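Local structure of putative alpha/beta hydrolase (Desulfitobacterium hafniense, 4RPC) at residues G127-T130 / E131-A134; N135-A138 / D139-N143; A162-D165 / V166-Q170; T178-A181 / L182-A185. The protein is of unconfirmed function but belongs to the alpha/beta hydrolase family and is probably a hydrolase. One frame throughout, in Å; residues are numbered along the deposited sequence.

All four contacts lie in the helical region between strands 112-119 and 204-210, where alpha/beta hydrolases commonly carry a cap. Contacts 1 and 2 are successive parts of helix 130-145. Contact 4, the start of helix 179-191, packs beside it: the centres of contacts 2 and 4 are 10 Å apart, and a salt bridge joins Asp139 OD1 to Arg179 NE at 2.9 Å. Contact 3 does not touch the others; its nearest atoms are about 4 Å from contact 2. A tetraethylene glycol, probably from the crystallisation liquor, lies about 4 Å from the side chain of Tyr133 and about 5 Å from that of Ile136. Phe141 and Leu169 lie near, without touching, a possible Ser96-His241-Glu213 triad.

Contact 1 (G127-T130 / E131-A134); sequences GEMT and EQYA
Met129, a selenomethionine, brings its terminal methyl against CE1 of Tyr133. CE lies 3.8 Å from Tyr133 CE1, and the two side chains meet at a slant. Bends at chi2 and chi3 (-65° and -39°) fold the chain back and bring CE to the ring. The same methyl also touches the amide end of Gln132. The backbone here is the first turn of helix 130-145, the opening helix of the region between strand 112-119 and strand 204-210. Tyr133 N donates to Met129 O at 3.2 Å in a nearly straight bond (178°). Ala134 N donates to Thr130 O at 2.9 Å. Two waters bridge this turn. One links Glu128 O to Glu131 N, and the other accepts from both Gln132 N and Gln132 NE2 while donating to Glu128 O. Thr130 OG1 bonds back to Gly127 O at 2.7 Å, and Thr130 N reaches the same oxygen at 3.1 Å. A valine in place of Thr130 would probably leave Gly127 O with one donor fewer and the turn before the helix less firmly held. Thr130 also touches Tyr190 of helix 179-191, and Ala134 rests on Leu186 and Leu187 of that helix.

Contact 2 (N135-A138 / D139-N143); sequences NIMA and DAFLN
The apolar part of this contact is Met137, a selenomethionine, against Phe141 one turn on. Met137 CE comes 3.6 Å from Phe141 CE1 and also lies close to CZ, approaching the ring at a slant. Its chain is bent at both chi2 (-60°) and chi3 (-43°), which turns the methyl along the helix toward the ring. Leu142 lays CG and CD1 beside Ala138 O, with CG 3.6 Å from it. The backbone bonds are regular. Asp139 N donates to Asn135 O, Ala140 N to Ile136 O at 2.9 Å, Phe141 N to Met137 O at 2.9 Å and Leu142 N to Ala138 O. Among the charged and polar groups, the Asp139 carboxylate folds back beside Asn135 O, with CG 3.2 Å from that oxygen. Two acceptors face each other there, and the charge finds its mate elsewhere: OD1 forms a salt bridge with Arg179 of helix 179-191. Asn135 OD1 accepts from the same guanidinium, and Asn135 ND2 donates to Glu131. Ala138 rests on Leu186 and Met137 on Tyr190 of helix 179-191. The Met137-Phe141 pair and the four backbone bonds are i to i+4 contacts of an alpha helix, here one in the likely cap region of an alpha/beta hydrolase.

Contact 3 (A162-D165 / V166-Q170); sequences ANND and VEVLQ
Asn164 and Val168 lie side by side and point the same way, with Asn164 ND2 3.9 Å from Val168 CG2. They span the first turn of the short helix 165-169, where Asn164 holds the N-cap position although its side chain makes no capping bond. With chi1 at 56°, CG of Asn164 sits between the backbone N and the carbonyl carbon, and the amide runs alongside the valine. Both groups rest on Glu243 of helix 243-247.

Glu167 takes a different course. Its CG passes 3.3 Å from Asn164 O, and its extended chain then carries OE1 past Asn164 CB. OE2 makes a salt bridge with Lys247, so the charge is matched on the same neighbouring helix.

The Asp165 carboxylate stays close to Val166 N, which it does not bond, and has its partners elsewhere. OD2 accepts from Leu150 N and OD1 pairs with His149 ND1, so each carboxylate oxygen of this buried side chain has a polar partner. These bonds tie the first turn to the loop before helix 154-157. Leu169 CB lies 3.2 Å from Asp165 O. Phe160 touches Asp165, Val168 and Leu169. Leu144 of helix 130-145 meets Val166 and Leu169.

Two backbone bonds close the turn. Leu169 N donates to Asp165 O at 2.9 Å. Val168 N donates to Asn164 O, also at 2.9 Å, and Val168 CG2 sits 3.2 Å from that same oxygen.

Contact 4 (T178-A181 / L182-A185); sequences TREA and LLHA
Glu180 O is gripped twice by His184. The backbone N and the ring ND1 each donate to it at 3.0 Å, from opposite faces of the carbonyl plane. The backbone bond is nearly straight. The ring bond is more bent (136° at the hydrogen), and ND1 stands well above the carbonyl plane. CG of His184 lies beside the backbone N and anti to the carbonyl carbon (chi1 -82°), which lets ND1 reach back one turn.

The Glu180 carboxylate comes to the same ring. OE1 is 3.1 Å from His184 CE1, and the two planes are almost perpendicular (83°). The negative charge would probably favour a protonated ring. The ring of Tyr66 meets the imidazole, the two planes close to parallel. An alanine in place of His184 would probably leave Glu180 O with the backbone donor alone and open a gap beside Tyr66.

These residues form the first turns of helix 179-191, which packs beside helix 130-145 in the likely cap region. Thr178 is the N-cap, and its OG1 accepts a weak bond from Ala181 N at 3.3 Å. Leu183 N donates to Arg179 O at 2.7 Å.

Leu183 CD2 touches both charged neighbours. It lies 3.7 Å from Arg179 NH1, meeting the guanidinium at a slant, and 4.1 Å from Glu180 OE2. The extended chain of Arg179 carries its polar end to Asn135 and Asp139. Leu183 itself presses on Ala134 and Asn135, while Leu182 meets Leu142.

Contact 1 (G127-T130 / E131-A134)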
# COMPACT_ATOMS: atom_id res chain seq x y z
N GLY A 127 -6.96 17.46 5.06
CA GLY A 127 -6.82 18.89 5.01
C GLY A 127 -5.85 19.37 6.04
O GLY A 127 -4.79 18.85 6.16
N GLU A 128 -6.22 20.37 6.80
CA GLU A 128 -5.23 20.95 7.72
C GLU A 128 -4.92 20.10 8.97
O GLU A 128 -3.94 20.42 9.62
CB GLU A 128 -5.56 22.39 8.10
CG GLU A 128 -5.36 23.40 6.96
CD GLU A 128 -3.89 23.63 6.60
OE1 GLU A 128 -3.06 23.99 7.48
OE2 GLU A 128 -3.56 23.47 5.41
N MSE A 129 -5.67 19.03 9.28
CA MSE A 129 -5.25 18.06 10.32
C MSE A 129 -4.11 17.13 9.86
O MSE A 129 -3.52 16.37 10.67
CB MSE A 129 -6.36 17.09 10.74
CG MSE A 129 -7.73 17.55 11.24
SE MSE A 129 -7.66 18.54 12.96
CE MSE A 129 -6.29 17.36 13.70
N THR A 130 -3.81 17.12 8.56
CA THR A 130 -2.79 16.24 7.98
C THR A 130 -1.48 16.30 8.76
O THR A 130 -0.91 15.27 9.08
CB THR A 130 -2.49 16.60 6.54
OG1 THR A 130 -3.63 16.44 5.74
CG2 THR A 130 -1.43 15.72 5.96
N GLU A 131 -1.02 17.50 9.09
CA GLU A 131 0.28 17.71 9.81
C GLU A 131 0.31 17.03 11.17
O GLU A 131 1.26 16.34 11.55
CB GLU A 131 0.62 19.23 9.95
CG GLU A 131 1.99 19.57 10.62
CD GLU A 131 3.23 19.14 9.78
OE1 GLU A 131 3.17 19.25 8.51
OE2 GLU A 131 4.28 18.71 10.35
N GLN A 132 -0.75 17.20 11.92
CA GLN A 132 -0.73 16.71 13.26
C GLN A 132 -0.83 15.17 13.35
O GLN A 132 -0.11 14.55 14.15
CB GLN A 132 -1.79 17.40 14.05
CG GLN A 132 -1.42 18.83 14.45
CD GLN A 132 -2.57 19.43 15.21
OE1 GLN A 132 -2.63 19.32 16.43
NE2 GLN A 132 -3.57 19.95 14.48
N TYR A 133 -1.63 14.58 12.48
CA TYR A 133 -1.69 13.14 12.35
C TYR A 133 -0.43 12.59 11.80
O TYR A 133 0.00 11.59 12.30
CB TYR A 133 -2.79 12.70 11.42
CG TYR A 133 -4.09 12.59 12.08
CD1 TYR A 133 -4.65 13.68 12.74
CD2 TYR A 133 -4.79 11.38 12.05
CE1 TYR A 133 -5.86 13.57 13.36
CE2 TYR A 133 -6.00 11.26 12.66
CZ TYR A 133 -6.54 12.36 13.30
OH TYR A 133 -7.78 12.24 13.93
N ALA A 134 0.14 13.18 10.76
CA ALA A 134 1.43 12.65 10.24
C ALA A 134 2.55 12.58 11.29
O ALA A 134 3.31 11.60 11.33
CB ALA A 134 1.90 13.39 9.03
O HOH W 1 -1.67 20.04 7.73
O HOH W 2 -2.45 19.64 11.56

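Contact 2 (N135-A138 / D139-N143)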
# COMPACT_ATOMS: atom_id res chain seq x y z
N ASN A 135 2.65 13.64 12.12
CA ASN A 135 3.63 13.69 13.15
C ASN A 135 3.44 12.65 14.23
O ASN A 135 4.44 12.04 14.67
CB ASN A 135 3.69 15.08 13.75
CG ASN A 135 4.54 16.03 12.90
OD1 ASN A 135 5.74 15.89 12.82
ND2 ASN A 135 3.90 16.93 12.20
N ILE A 136 2.19 12.36 14.61
CA ILE A 136 1.95 11.29 15.57
C ILE A 136 2.31 9.93 14.99
O ILE A 136 3.02 9.15 15.62
CB ILE A 136 0.52 11.32 16.07
CG1 ILE A 136 0.39 12.48 17.07
CG2 ILE A 136 0.12 10.00 16.73
CD1 ILE A 136 -1.03 12.89 17.29
N MSE A 137 1.85 9.66 13.80
CA MSE A 137 2.07 8.38 13.23
C MSE A 137 3.55 8.19 12.94
O MSE A 137 4.06 7.10 13.10
CB MSE A 137 1.24 8.27 11.97
CG MSE A 137 -0.23 8.20 12.34
SE MSE A 137 -0.68 6.65 13.50
CE MSE A 137 0.43 5.36 12.49
N ALA A 138 4.25 9.25 12.49
CA ALA A 138 5.69 9.16 12.29
C ALA A 138 6.40 8.70 13.55
O ALA A 138 7.21 7.76 13.50
CB ALA A 138 6.29 10.48 11.78
N ASP A 139 6.13 9.38 14.66
CA ASP A 139 6.75 9.03 15.92
C ASP A 139 6.37 7.61 16.35
O ASP A 139 7.25 6.89 16.85
CB ASP A 139 6.37 9.98 17.04
CG ASP A 139 6.80 11.39 16.77
OD1 ASP A 139 7.70 11.58 15.90
OD2 ASP A 139 6.24 12.32 17.40
N ALA A 140 5.09 7.24 16.20
CA ALA A 140 4.60 5.93 16.63
C ALA A 140 5.41 4.88 15.88
O ALA A 140 5.95 3.95 16.50
CB ALA A 140 3.11 5.78 16.32
N PHE A 141 5.53 5.04 14.56
CA PHE A 141 6.20 4.01 13.74
C PHE A 141 7.68 3.84 14.09
O PHE A 141 8.17 2.73 14.15
CB PHE A 141 6.02 4.31 12.28
CG PHE A 141 4.79 3.71 11.67
CD1 PHE A 141 3.77 3.16 12.45
CD2 PHE A 141 4.63 3.71 10.30
CE1 PHE A 141 2.64 2.58 11.88
CE2 PHE A 141 3.52 3.13 9.72
CZ PHE A 141 2.50 2.57 10.52
N LEU A 142 8.38 4.94 14.34
CA LEU A 142 9.78 4.84 14.71
C LEU A 142 9.92 4.19 16.10
O LEU A 142 10.81 3.36 16.35
CB LEU A 142 10.46 6.24 14.70
CG LEU A 142 10.61 6.72 13.27
CD1 LEU A 142 10.92 8.18 13.26
CD2 LEU A 142 11.67 5.92 12.49
N ASN A 143 9.02 4.57 17.01
CA ASN A 143 8.96 3.93 18.31
C ASN A 143 8.84 2.40 18.23
O ASN A 143 9.35 1.71 19.10
CB ASN A 143 7.84 4.50 19.17
CG ASN A 143 8.28 5.69 19.96
OD1 ASN A 143 9.39 5.77 20.40
ND2 ASN A 143 7.40 6.65 20.12

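Contact 3 (A162-D165 / V166-Q170)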
# COMPACT_ATOMS: atom_id res chain seq x y z
N ALA A 162 -4.54 -6.59 21.34
CA ALA A 162 -3.79 -7.67 22.00
C ALA A 162 -2.32 -7.29 22.27
O ALA A 162 -1.55 -8.11 22.80
CB ALA A 162 -3.86 -8.95 21.20
N ASN A 163 -1.91 -6.09 21.91
CA ASN A 163 -0.52 -5.72 22.06
C ASN A 163 0.41 -6.52 21.20
O ASN A 163 1.57 -6.69 21.50
CB ASN A 163 -0.09 -5.87 23.54
CG ASN A 163 0.15 -4.56 24.18
OD1 ASN A 163 -0.40 -3.54 23.75
ND2 ASN A 163 0.99 -4.56 25.20
N ASN A 164 -0.10 -6.99 20.08
CA ASN A 164 0.73 -7.65 19.11
C ASN A 164 1.27 -6.67 18.04
O ASN A 164 1.86 -7.10 17.06
CB ASN A 164 -0.07 -8.81 18.48
CG ASN A 164 -1.40 -8.35 17.87
OD1 ASN A 164 -2.05 -7.40 18.35
ND2 ASN A 164 -1.79 -9.00 16.76
N ASP A 165 1.09 -5.36 18.24
CA ASP A 165 1.50 -4.35 17.22
C ASP A 165 3.00 -4.33 16.93
O ASP A 165 3.42 -4.20 15.79
CB ASP A 165 1.02 -2.95 17.62
CG ASP A 165 1.36 -2.60 19.06
OD1 ASP A 165 1.16 -3.41 20.00
OD2 ASP A 165 1.87 -1.50 19.24
N VAL A 166 3.81 -4.47 17.98
CA VAL A 166 5.25 -4.60 17.80
C VAL A 166 5.62 -5.87 17.02
O VAL A 166 6.35 -5.83 16.04
CB VAL A 166 5.97 -4.56 19.15
CG1 VAL A 166 7.43 -4.92 18.99
CG2 VAL A 166 5.89 -3.18 19.75
N GLU A 167 5.13 -7.01 17.46
CA GLU A 167 5.48 -8.27 16.78
C GLU A 167 5.04 -8.21 15.32
O GLU A 167 5.76 -8.65 14.46
CB GLU A 167 4.88 -9.48 17.50
CG GLU A 167 3.53 -9.90 16.96
CD GLU A 167 3.16 -11.33 17.35
OE1 GLU A 167 2.89 -11.59 18.55
OE2 GLU A 167 3.15 -12.19 16.44
N VAL A 168 3.90 -7.60 15.03
CA VAL A 168 3.39 -7.54 13.66
C VAL A 168 4.01 -6.48 12.73
O VAL A 168 4.26 -6.76 11.58
CB VAL A 168 1.87 -7.31 13.65
CG1 VAL A 168 1.35 -7.17 12.24
CG2 VAL A 168 1.13 -8.48 14.30
N LEU A 169 4.20 -5.27 13.23
CA LEU A 169 4.59 -4.13 12.41
C LEU A 169 6.09 -3.89 12.41
O LEU A 169 6.65 -3.42 11.43
CB LEU A 169 3.87 -2.84 12.91
CG LEU A 169 2.36 -2.76 12.65
CD1 LEU A 169 1.70 -1.50 13.17
CD2 LEU A 169 2.03 -2.92 11.17
N GLN A 170 6.74 -4.17 13.52
CA GLN A 170 8.15 -3.87 13.62
C GLN A 170 8.94 -4.52 12.50
O GLN A 170 9.85 -3.89 11.98
CB GLN A 170 8.67 -4.29 15.00
CG GLN A 170 10.06 -3.78 15.29
CD GLN A 170 10.65 -4.32 16.59
OE1 GLN A 170 10.14 -5.22 17.21
NE2 GLN A 170 11.72 -3.75 16.98

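Contact 4 (T178-A181 / L182-A185)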
# COMPACT_ATOMS: atom_id res chain seq x y z
N THR A 178 14.52 7.43 7.67
CA THR A 178 14.66 8.67 8.40
C THR A 178 13.33 9.25 8.68
O THR A 178 12.37 9.06 7.94
CB THR A 178 15.49 9.69 7.62
OG1 THR A 178 14.82 10.06 6.41
CG2 THR A 178 16.82 9.11 7.36
N ARG A 179 13.25 10.00 9.76
CA ARG A 179 12.00 10.60 10.13
C ARG A 179 11.47 11.54 9.03
O ARG A 179 10.26 11.47 8.68
CB ARG A 179 12.05 11.27 11.51
CG ARG A 179 10.70 11.89 11.86
CD ARG A 179 10.64 12.39 13.29
NE ARG A 179 9.28 12.69 13.73
CZ ARG A 179 8.59 13.77 13.40
NH1 ARG A 179 9.06 14.66 12.53
NH2 ARG A 179 7.36 13.92 13.87
N GLU A 180 12.36 12.32 8.41
CA GLU A 180 11.85 13.23 7.38
C GLU A 180 11.20 12.45 6.27
O GLU A 180 10.20 12.85 5.77
CB GLU A 180 12.93 14.10 6.74
CG GLU A 180 13.15 15.51 7.30
CD GLU A 180 11.93 16.37 7.61
OE1 GLU A 180 11.42 17.06 6.69
OE2 GLU A 180 11.53 16.40 8.81
N ALA A 181 11.79 11.33 5.86
CA ALA A 181 11.26 10.59 4.72
C ALA A 181 9.90 9.99 5.05
O ALA A 181 8.95 10.04 4.27
CB ALA A 181 12.24 9.50 4.30
N LEU A 182 9.83 9.47 6.24
CA LEU A 182 8.60 8.87 6.75
C LEU A 182 7.52 9.89 6.87
O LEU A 182 6.39 9.67 6.44
CB LEU A 182 8.86 8.27 8.12
CG LEU A 182 7.73 7.73 8.96
CD1 LEU A 182 7.08 6.66 8.14
CD2 LEU A 182 8.23 7.12 10.26
N LEU A 183 7.88 11.03 7.48
CA LEU A 183 6.95 12.10 7.64
C LEU A 183 6.36 12.59 6.31
O LEU A 183 5.16 12.77 6.19
CB LEU A 183 7.60 13.25 8.44
CG LEU A 183 6.75 14.45 8.73
CD1 LEU A 183 5.73 14.12 9.76
CD2 LEU A 183 7.59 15.58 9.27
N HIS A 184 7.19 12.85 5.30
CA HIS A 184 6.66 13.30 4.02
C HIS A 184 5.72 12.33 3.34
O HIS A 184 4.74 12.73 2.67
CB HIS A 184 7.82 13.61 3.09
CG HIS A 184 8.36 14.95 3.35
ND1 HIS A 184 9.57 15.16 3.97
CD2 HIS A 184 7.79 16.16 3.20
CE1 HIS A 184 9.75 16.46 4.12
NE2 HIS A 184 8.67 17.08 3.67
N ALA A 185 5.98 11.05 3.57
CA ALA A 185 5.18 9.98 3.00
C ALA A 185 3.83 10.00 3.68
O ALA A 185 2.76 9.83 3.02
CB ALA A 185 5.84 8.65 3.20